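Local coordinates for BH0236 protein (Bacillus halodurans, PDB 5T7A) that probably binds beta-1,3-glucan as a family 56 carbohydrate-binding module, and so takes part in the recognition and hydrolysis of that polysaccharide, at residues T77-G81 with E82-V86. Sequence-based numbering, arbitrary orientation. Where two conformers were deposited one is given.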
loop_
_atom_site.group_PDB
_atom_site.type_symbol
_atom_site.label_atom_id
_atom_site.label_comp_id
_atom_site.label_asym_id
_atom_site.label_seq_id
_atom_site.Cartn_x
_atom_site.Cartn_y
_atom_site.Cartn_z
ATOM N N THR A 77 -6.953 -6.063 2.041
ATOM C CA THR A 77 -8.361 -6.378 1.825
ATOM C C THR A 77 -8.788 -6.061 0.430
ATOM O O THR A 77 -8.592 -4.953 -0.036
ATOM C CB THR A 77 -9.226 -5.631 2.801
ATOM O OG1 THR A 77 -8.802 -5.986 4.140
ATOM C CG2 THR A 77 -10.709 -6.069 2.601
ATOM N N GLU A 78 -9.415 -7.015 -0.248
ATOM C CA GLU A 78 -9.873 -6.827 -1.619
ATOM C C GLU A 78 -11.228 -6.184 -1.655
ATOM O O GLU A 78 -12.126 -6.597 -0.931
ATOM C CB GLU A 78 -9.951 -8.171 -2.356
ATOM C CG GLU A 78 -10.100 -8.108 -3.882
ATOM C CD GLU A 78 -11.534 -8.065 -4.392
ATOM O OE1 GLU A 78 -12.482 -8.312 -3.597
ATOM O OE2 GLU A 78 -11.719 -7.796 -5.598
ATOM N N ARG A 79 -11.399 -5.214 -2.542
ATOM C CA ARG A 79 -12.683 -4.621 -2.743
ATOM C C ARG A 79 -12.758 -4.163 -4.206
ATOM O O ARG A 79 -11.991 -3.310 -4.600
ATOM C CB ARG A 79 -12.839 -3.413 -1.807
ATOM C CG ARG A 79 -14.202 -2.724 -1.822
ATOM C CD ARG A 79 -14.375 -1.645 -0.747
ATOM N NE ARG A 79 -13.411 -0.518 -0.846
ATOM C CZ ARG A 79 -13.515 0.537 -1.672
ATOM N NH1 ARG A 79 -14.557 0.684 -2.507
ATOM N NH2 ARG A 79 -12.577 1.478 -1.655
ATOM N N ASN A 80 -13.664 -4.756 -4.975
ATOM C CA ASN A 80 -13.885 -4.372 -6.376
ATOM C C ASN A 80 -12.655 -4.333 -7.199
ATOM O O ASN A 80 -12.435 -3.403 -7.994
ATOM C CB ASN A 80 -14.575 -3.042 -6.471
ATOM C CG ASN A 80 -15.951 -3.091 -5.875
ATOM O OD1 ASN A 80 -16.634 -4.145 -5.929
ATOM N ND2 ASN A 80 -16.374 -1.964 -5.276
ATOM N N GLY A 81 -11.826 -5.337 -6.999
ATOM C CA GLY A 81 -10.625 -5.466 -7.834
ATOM C C GLY A 81 -9.415 -4.648 -7.378
ATOM O O GLY A 81 -8.354 -4.713 -8.052
ATOM N N GLU A 82 -9.567 -3.914 -6.275
ATOM C CA GLU A 82 -8.511 -3.113 -5.656
ATOM C C GLU A 82 -8.188 -3.783 -4.357
ATOM O O GLU A 82 -8.933 -4.685 -3.957
ATOM C CB GLU A 82 -8.984 -1.691 -5.370
ATOM C CG GLU A 82 -9.323 -0.862 -6.579
ATOM C CD GLU A 82 -9.483 0.574 -6.204
ATOM O OE1 GLU A 82 -8.652 1.379 -6.616
ATOM O OE2 GLU A 82 -10.385 0.929 -5.414
ATOM N N TRP A 83 -7.102 -3.363 -3.712
ATOM C CA TRP A 83 -6.646 -3.928 -2.428
ATOM C C TRP A 83 -6.289 -2.743 -1.524
ATOM O O TRP A 83 -5.650 -1.765 -1.932
ATOM C CB TRP A 83 -5.501 -4.839 -2.613
ATOM C CG TRP A 83 -5.782 -6.006 -3.476
ATOM C CD1 TRP A 83 -5.904 -6.034 -4.849
ATOM C CD2 TRP A 83 -6.062 -7.330 -3.033
ATOM N NE1 TRP A 83 -6.201 -7.288 -5.258
ATOM C CE2 TRP A 83 -6.362 -8.090 -4.165
ATOM C CE3 TRP A 83 -6.099 -7.941 -1.785
ATOM C CZ2 TRP A 83 -6.649 -9.444 -4.079
ATOM C CZ3 TRP A 83 -6.422 -9.301 -1.733
ATOM C CH2 TRP A 83 -6.683 -10.003 -2.881
ATOM N N GLU A 84 -6.686 -2.834 -0.260
ATOM C CA GLU A 84 -6.543 -1.706 0.674
ATOM C C GLU A 84 -6.016 -2.133 2.017
ATOM O O GLU A 84 -6.279 -3.277 2.462
ATOM C CB GLU A 84 -7.893 -1.068 0.943
ATOM C CG GLU A 84 -8.442 -0.433 -0.300
ATOM C CD GLU A 84 -9.839 0.181 -0.141
ATOM O OE1 GLU A 84 -10.737 -0.493 0.485
ATOM O OE2 GLU A 84 -10.047 1.285 -0.729
ATOM N N ARG A 85 -5.291 -1.219 2.651
ATOM C CA ARG A 85 -4.915 -1.342 4.055
ATOM C C ARG A 85 -5.020 0.072 4.665
ATOM O O ARG A 85 -4.309 0.980 4.275
ATOM C CB ARG A 85 -3.536 -1.927 4.232
ATOM C CG ARG A 85 -3.027 -1.904 5.659
ATOM C CD ARG A 85 -3.625 -2.965 6.496
ATOM N NE ARG A 85 -3.232 -2.739 7.905
ATOM C CZ ARG A 85 -3.693 -3.523 8.863
ATOM N NH1 ARG A 85 -4.451 -4.561 8.540
ATOM N NH2 ARG A 85 -3.365 -3.255 10.128
ATOM N N VAL A 86 -5.815 0.190 5.715
ATOM C CA VAL A 86 -5.946 1.442 6.472
ATOM C C VAL A 86 -4.834 1.506 7.521
ATOM O O VAL A 86 -4.571 0.535 8.240
ATOM C CB VAL A 86 -7.374 1.550 7.105
ATOM C CG1 VAL A 86 -7.493 2.797 7.970
ATOM C CG2 VAL A 86 -8.453 1.595 6.047
HETATM O O HOH W 1 -6.989 -4.424 5.085
HETATM O O HOH W 2 -10.693 -3.096 1.047
HETATM O O HOH W 3 -12.528 -0.625 -4.776
HETATM O O HOH W 4 -7.307 -7.988 -7.876
#
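E78 lies against the indole of W83 on one face of a tight antiparallel beta hairpin, while R79 and E84 pair on the other, a worked example of how alternating residues give a hairpin with a two-residue loop two different chemistries. The type I' turn from R79 to E82 reverses the chain, and the paired backbone hydrogen bonds R79 N to E82 O (2.9 Å) and E82 N to R79 O (3.0 Å) close it. At the non-hydrogen-bonded pair E78–W83, the aliphatic part of E78 covers the indole: E78 CB stands 3.7 Å from the centroid of the six-membered ring, only 7° off its normal, a CH-pi contact, and CG reaches W83 CZ2. With CG anti to the backbone N (chi1 -166°) and a bend at chi2, the E78 carboxylate swings back to the turn, where E78 OE2 accepts a hydrogen bond from G81 N (2.8 Å), met from above the carboxylate plane. An alanine in place of W83 would probably leave E78 CB and CG without the indole face beneath them and the E78 side chain freer to turn.

On the other face, R79 grips E84 side-on, diagonally across the two strands. R79 NE meets E84 OE1 at 3.0 Å, nearly in the guanidinium plane but from above the carboxylate plane; R79 NH2 meets E84 OE2 at 2.7 Å on its syn side, also tilted out of the carboxylate plane. The bend at chi3 brings the guanidinium over to this partner, the two planes 47° apart. R40, from strand 35-40, forms salt bridges with both E84 and E82, and a water joins E82 OE2 to R79 O. E84 is thus shared by two arginines, while E82 pairs with R40 and lies near R79 in charge only, an arrangement likely to keep both carboxylates ionised.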